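Local structure of acinetobacter secreted protease CpaA (Acinetobacter nosocomialis M2, 6O38) at residues S104-I109 / A127-P133; S372-D376 / A565-S569. The protein is a secreted zinc metalloprotease that presumably cuts glycoproteins, like StcE, and is bound by the chaperone CpaB before its type II secretion. One frame throughout, in Å; residues are numbered along the deposited sequence.

Contact 1: residues S104-I109 / A127-P133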
loop_
_atom_site.group_PDB
_atom_site.type_symbol
_atom_site.label_atom_id
_atom_site.label_comp_id
_atom_site.label_asym_id
_atom_site.label_seq_id
_atom_site.Cartn_x
_atom_site.Cartn_y
_atom_site.Cartn_z
ATOM N N SER A 104 -32.974 -27.079 5.037
ATOM C CA SER A 104 -33.698 -26.554 3.889
ATOM C C SER A 104 -32.734 -25.871 2.918
ATOM O O SER A 104 -31.510 -25.987 3.023
ATOM C CB SER A 104 -34.797 -25.604 4.356
ATOM O OG SER A 104 -34.248 -24.374 4.797
ATOM N N ASN A 105 -33.294 -25.141 1.952
ATOM C CA ASN A 105 -32.511 -24.513 0.897
ATOM C C ASN A 105 -32.014 -23.119 1.252
ATOM O O ASN A 105 -31.065 -22.638 0.622
ATOM C CB ASN A 105 -33.333 -24.436 -0.393
ATOM C CG ASN A 105 -33.205 -25.685 -1.243
ATOM O OD1 ASN A 105 -32.125 -26.268 -1.353
ATOM N ND2 ASN A 105 -34.310 -26.105 -1.849
ATOM N N TYR A 106 -32.624 -22.458 2.233
ATOM C CA TYR A 106 -32.241 -21.097 2.584
ATOM C C TYR A 106 -32.465 -20.889 4.072
ATOM O O TYR A 106 -33.538 -21.213 4.590
ATOM C CB TYR A 106 -33.048 -20.077 1.770
ATOM C CG TYR A 106 -32.659 -18.633 2.003
ATOM C CD1 TYR A 106 -33.244 -17.888 3.019
ATOM C CD2 TYR A 106 -31.715 -18.011 1.197
ATOM C CE1 TYR A 106 -32.893 -16.568 3.232
ATOM C CE2 TYR A 106 -31.360 -16.691 1.400
ATOM C CZ TYR A 106 -31.952 -15.974 2.419
ATOM O OH TYR A 106 -31.600 -14.660 2.625
ATOM N N GLU A 107 -31.454 -20.354 4.753
ATOM C CA GLU A 107 -31.554 -20.096 6.184
ATOM C C GLU A 107 -30.761 -18.847 6.531
ATOM O O GLU A 107 -29.576 -18.748 6.202
ATOM C CB GLU A 107 -31.043 -21.289 6.998
ATOM C CG GLU A 107 -31.111 -21.076 8.502
ATOM C CD GLU A 107 -30.989 -22.370 9.280
ATOM O OE1 GLU A 107 -30.948 -23.445 8.645
ATOM O OE2 GLU A 107 -30.935 -22.312 10.526
ATOM N N LEU A 108 -31.421 -17.899 7.191
ATOM C CA LEU A 108 -30.736 -16.735 7.732
ATOM C C LEU A 108 -30.032 -17.096 9.034
ATOM O O LEU A 108 -30.601 -17.767 9.898
ATOM C CB LEU A 108 -31.724 -15.596 7.976
ATOM C CG LEU A 108 -31.110 -14.288 8.480
ATOM C CD1 LEU A 108 -30.060 -13.771 7.510
ATOM C CD2 LEU A 108 -32.183 -13.251 8.706
ATOM N N ILE A 109 -28.792 -16.647 9.164
ATOM C CA ILE A 109 -27.958 -16.972 10.327
ATOM C C ILE A 109 -28.164 -15.882 11.368
ATOM O O ILE A 109 -27.930 -14.700 11.066
ATOM C CB ILE A 109 -26.481 -17.090 9.936
ATOM C CG1 ILE A 109 -26.257 -18.317 9.051
ATOM C CG2 ILE A 109 -25.608 -17.160 11.180
ATOM C CD1 ILE A 109 -26.754 -19.610 9.661
ATOM N N ALA A 127 -27.289 -26.249 5.438
ATOM C CA ALA A 127 -28.297 -25.576 4.636
ATOM C C ALA A 127 -27.705 -25.291 3.264
ATOM O O ALA A 127 -26.505 -25.036 3.137
ATOM C CB ALA A 127 -28.776 -24.274 5.292
ATOM N N GLN A 128 -28.558 -25.342 2.237
ATOM C CA GLN A 128 -28.091 -25.125 0.870
ATOM C C GLN A 128 -27.467 -23.744 0.713
ATOM O O GLN A 128 -26.381 -23.601 0.141
ATOM C CB GLN A 128 -29.248 -25.307 -0.114
ATOM C CG GLN A 128 -28.883 -25.082 -1.573
ATOM C CD GLN A 128 -28.024 -26.197 -2.138
ATOM O OE1 GLN A 128 -28.436 -27.357 -2.166
ATOM N NE2 GLN A 128 -26.825 -25.852 -2.593
ATOM N N THR A 129 -28.141 -22.714 1.220
ATOM C CA THR A 129 -27.647 -21.345 1.137
ATOM C C THR A 129 -27.852 -20.672 2.484
ATOM O O THR A 129 -28.979 -20.616 2.985
ATOM C CB THR A 129 -28.364 -20.559 0.034
ATOM O OG1 THR A 129 -28.251 -21.263 -1.210
ATOM C CG2 THR A 129 -27.756 -19.172 -0.115
ATOM N N ILE A 130 -26.770 -20.168 3.066
ATOM C CA ILE A 130 -26.834 -19.420 4.315
ATOM C C ILE A 130 -26.659 -17.945 3.996
ATOM O O ILE A 130 -25.923 -17.566 3.077
ATOM C CB ILE A 130 -25.778 -19.902 5.334
ATOM C CG1 ILE A 130 -24.370 -19.799 4.745
ATOM C CG2 ILE A 130 -26.072 -21.327 5.773
ATOM C CD1 ILE A 130 -23.304 -19.479 5.771
ATOM N N ALA A 131 -27.349 -17.100 4.754
ATOM C CA ALA A 131 -27.333 -15.662 4.540
ATOM C C ALA A 131 -26.842 -14.970 5.802
ATOM O O ALA A 131 -27.332 -15.253 6.900
ATOM C CB ALA A 131 -28.722 -15.145 4.157
ATOM N N LEU A 132 -25.868 -14.086 5.644
ATOM C CA LEU A 132 -25.450 -13.278 6.779
ATOM C C LEU A 132 -26.433 -12.127 6.981
ATOM O O LEU A 132 -26.884 -11.519 6.007
ATOM C CB LEU A 132 -24.043 -12.727 6.563
ATOM C CG LEU A 132 -22.914 -13.751 6.437
ATOM C CD1 LEU A 132 -21.585 -13.053 6.197
ATOM C CD2 LEU A 132 -22.846 -14.625 7.680
ATOM N N PRO A 133 -26.787 -11.813 8.224
ATOM C CA PRO A 133 -27.741 -10.725 8.454
ATOM C C PRO A 133 -27.112 -9.375 8.163
ATOM O O PRO A 133 -25.921 -9.149 8.395
ATOM C CB PRO A 133 -28.089 -10.870 9.939
ATOM C CG PRO A 133 -26.876 -11.492 10.535
ATOM C CD PRO A 133 -26.334 -12.427 9.482
#
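Ser104-Ile109 and Ala127-Pro133 run side by side in the same direction, the axes of strands 106-108 and 129-131 coming within 4.8 Å at an angle of 21°. Their ladder alternates as parallel strands require. Glu107 straddles Ile130, its N-H reaching Thr129 O (3.1 Å) nearly along the C=O axis and its carbonyl accepting the N-H of Ala131; Ala131 O in turn takes the N-H of Ile109 at 3.0 Å. Earlier, Gln128 N bonds straight to Ser104 O (173° at the hydrogen), whereas the bond from Thr129 N to Asn105 O is bent and weak.

On the face bearing Tyr106, Leu108, Thr129 and Ala131, the Tyr106 ring runs forward along the strands, its hydroxyl end beside Ala131 CB, a reach set by chi1 of -176°, which puts CG beside the carbonyl carbon. Tyr106 CZ rests 3.8 Å from Ala131 CB, where Leu108 CD1 also packs (3.9 Å). Thr129 OG1 turns to Asp153 instead. On the other face Ile109 CG1 meets Ile130 CB at 4.1 Å, and both side chains reach Val119 of strand 116-121. Glu107 extends past Ala127 to hydrogen bonds with Thr101 N and Thr102.

One sheet face thus looks inward and the other outward, an arrangement characteristic of the StcE-type beta-sandwich, whose other layer includes strand 116-121.

Contact 2: residues S372-D376 / A565-S569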
loop_
_atom_site.group_PDB
_atom_site.type_symbol
_atom_site.label_atom_id
_atom_site.label_comp_id
_atom_site.label_asym_id
_atom_site.label_seq_id
_atom_site.Cartn_x
_atom_site.Cartn_y
_atom_site.Cartn_z
ATOM N N SER A 372 5.642 8.976 -20.556
ATOM C CA SER A 372 5.669 9.903 -19.434
ATOM C C SER A 372 6.361 11.188 -19.860
ATOM O O SER A 372 7.244 11.178 -20.721
ATOM C CB SER A 372 6.379 9.300 -18.217
ATOM O OG SER A 372 7.753 9.080 -18.482
ATOM N N TYR A 373 5.943 12.293 -19.248
ATOM C CA TYR A 373 6.543 13.602 -19.466
ATOM C C TYR A 373 7.119 14.117 -18.155
ATOM O O TYR A 373 6.486 14.003 -17.102
ATOM C CB TYR A 373 5.519 14.596 -20.023
ATOM C CG TYR A 373 4.789 14.091 -21.245
ATOM C CD1 TYR A 373 5.371 14.164 -22.505
ATOM C CD2 TYR A 373 3.519 13.539 -21.142
ATOM C CE1 TYR A 373 4.710 13.701 -23.627
ATOM C CE2 TYR A 373 2.849 13.074 -22.259
ATOM C CZ TYR A 373 3.449 13.157 -23.498
ATOM O OH TYR A 373 2.787 12.697 -24.614
ATOM N N THR A 374 8.318 14.687 -18.223
ATOM C CA THR A 374 9.029 15.131 -17.031
ATOM C C THR A 374 8.643 16.570 -16.709
ATOM O O THR A 374 8.840 17.471 -17.532
ATOM C CB THR A 374 10.539 15.017 -17.227
ATOM O OG1 THR A 374 10.885 13.652 -17.492
ATOM C CG2 THR A 374 11.274 15.487 -15.980
ATOM N N ILE A 375 8.105 16.782 -15.514
ATOM C CA ILE A 375 7.741 18.108 -15.030
ATOM C C ILE A 375 8.814 18.546 -14.040
ATOM O O ILE A 375 8.921 17.992 -12.942
ATOM C CB ILE A 375 6.348 18.114 -14.387
ATOM C CG1 ILE A 375 5.290 17.682 -15.405
ATOM C CG2 ILE A 375 6.024 19.492 -13.829
ATOM C CD1 ILE A 375 3.890 17.605 -14.838
ATOM N N ASP A 376 9.612 19.538 -14.428
ATOM C CA ASP A 376 10.688 20.023 -13.575
ATOM C C ASP A 376 10.122 20.930 -12.490
ATOM O O ASP A 376 9.327 21.832 -12.773
ATOM C CB ASP A 376 11.731 20.772 -14.403
ATOM C CG ASP A 376 12.565 19.844 -15.268
ATOM O OD1 ASP A 376 12.602 18.631 -14.975
ATOM O OD2 ASP A 376 13.184 20.330 -16.239
ATOM N N ALA A 565 -0.278 16.876 -18.821
ATOM C CA ALA A 565 1.081 16.591 -18.367
ATOM C C ALA A 565 2.121 17.161 -19.324
ATOM O O ALA A 565 3.070 17.831 -18.900
ATOM C CB ALA A 565 1.271 15.084 -18.198
ATOM N N GLN A 566 1.965 16.900 -20.624
ATOM C CA GLN A 566 2.968 17.352 -21.584
ATOM C C GLN A 566 2.974 18.870 -21.708
ATOM O O GLN A 566 4.044 19.486 -21.786
ATOM C CB GLN A 566 2.722 16.710 -22.949
ATOM C CG GLN A 566 3.561 17.313 -24.066
ATOM C CD GLN A 566 3.255 16.716 -25.423
ATOM O OE1 GLN A 566 2.114 16.750 -25.886
ATOM N NE2 GLN A 566 4.275 16.166 -26.071
ATOM N N LYS A 567 1.791 19.488 -21.727
ATOM C CA LYS A 567 1.710 20.945 -21.804
ATOM C C LYS A 567 2.428 21.605 -20.633
ATOM O O LYS A 567 3.148 22.594 -20.814
ATOM C CB LYS A 567 0.245 21.376 -21.864
ATOM C CG LYS A 567 -0.051 22.727 -21.236
ATOM C CD LYS A 567 -1.550 22.949 -21.126
ATOM C CE LYS A 567 -1.928 23.545 -19.780
ATOM N NZ LYS A 567 -3.393 23.459 -19.530
ATOM N N ILE A 568 2.252 21.067 -19.424
ATOM C CA ILE A 568 2.930 21.624 -18.258
ATOM C C ILE A 568 4.429 21.362 -18.333
ATOM O O ILE A 568 5.243 22.220 -17.972
ATOM C CB ILE A 568 2.312 21.062 -16.965
ATOM C CG1 ILE A 568 0.895 21.608 -16.778
ATOM C CG2 ILE A 568 3.175 21.399 -15.759
ATOM C CD1 ILE A 568 0.115 20.924 -15.681
ATOM N N SER A 569 4.819 20.178 -18.814
ATOM C CA SER A 569 6.235 19.841 -18.926
ATOM C C SER A 569 6.979 20.764 -19.883
ATOM O O SER A 569 8.213 20.817 -19.842
ATOM C CB SER A 569 6.396 18.390 -19.379
ATOM O OG SER A 569 5.972 18.226 -20.720
#
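Tyr373 and Gln566 meet through a CH-pi contact that joins the strand to the helix. Gln566 CB stands 3.4 Å from the centroid of the tyrosine ring and 2° off its normal, squarely over the centre of one face. The extended glutamine side chain then slants across the ring toward CE1, near the hydroxyl-bearing end, with NE2 3.5 Å from Tyr373 CE1 and the amide plane turned 39° from the ring. The contact depends on the first torsion of the tyrosine, whose CG is anti to the carbonyl carbon, which swings the ring against Gln566 in the final part of helix 557-569.

Apolar contacts flank this stack along the strand. Ala565 CB approaches Tyr373 CD2 obliquely at 4.0 Å. Farther on, Ile375 reaches for the helix with its branches, CG2 lying 3.9 Å from Ile568 CG2, and the two isoleucines also share Leu504 of helix 496-504 as a neighbour.

Polar groups contribute by proximity. Ser569 packs its CB against Thr374 O. The hydroxyl of Thr374 is engaged by Glu357. The strand's own backbone bonding is directed elsewhere: Tyr373 and Ile375 pair with Tyr417 of strand 416-425, and strand and helix meet mainly through side chains.

The segment axes, 7.3 Å apart at an angle of 44°, place the last helix of the chain against a strand that runs from the last beta-sandwich into the metalloprotease sheet. Through Leu504 this layer of helix on sheet adjoins the helix that supplies zinc ligands His498 and His502 in an HExxH motif, the zinc site characteristic of the zincin-type metallopeptidases.

Along the chain the two contacts follow in series, neither crossing nor enclosing the other. Contact 1 closes a short loop of 17 residues in which strand 116-121 visits the opposite layer of a beta-sandwich before the chain returns. More beta-sandwich sequence then passes before contact 2 opens on strand 367-381. That contact spans 188 residues, including the zinc ligands His498, His502 and His508 and the disulfide Cys470-Cys491, and brings helix 557-569 back to the strand. Their centres are 56 Å apart on opposite sides of the chain's centre: contact 1 is local to one sandwich, whereas contact 2 ties the chain's end to the catalytic region.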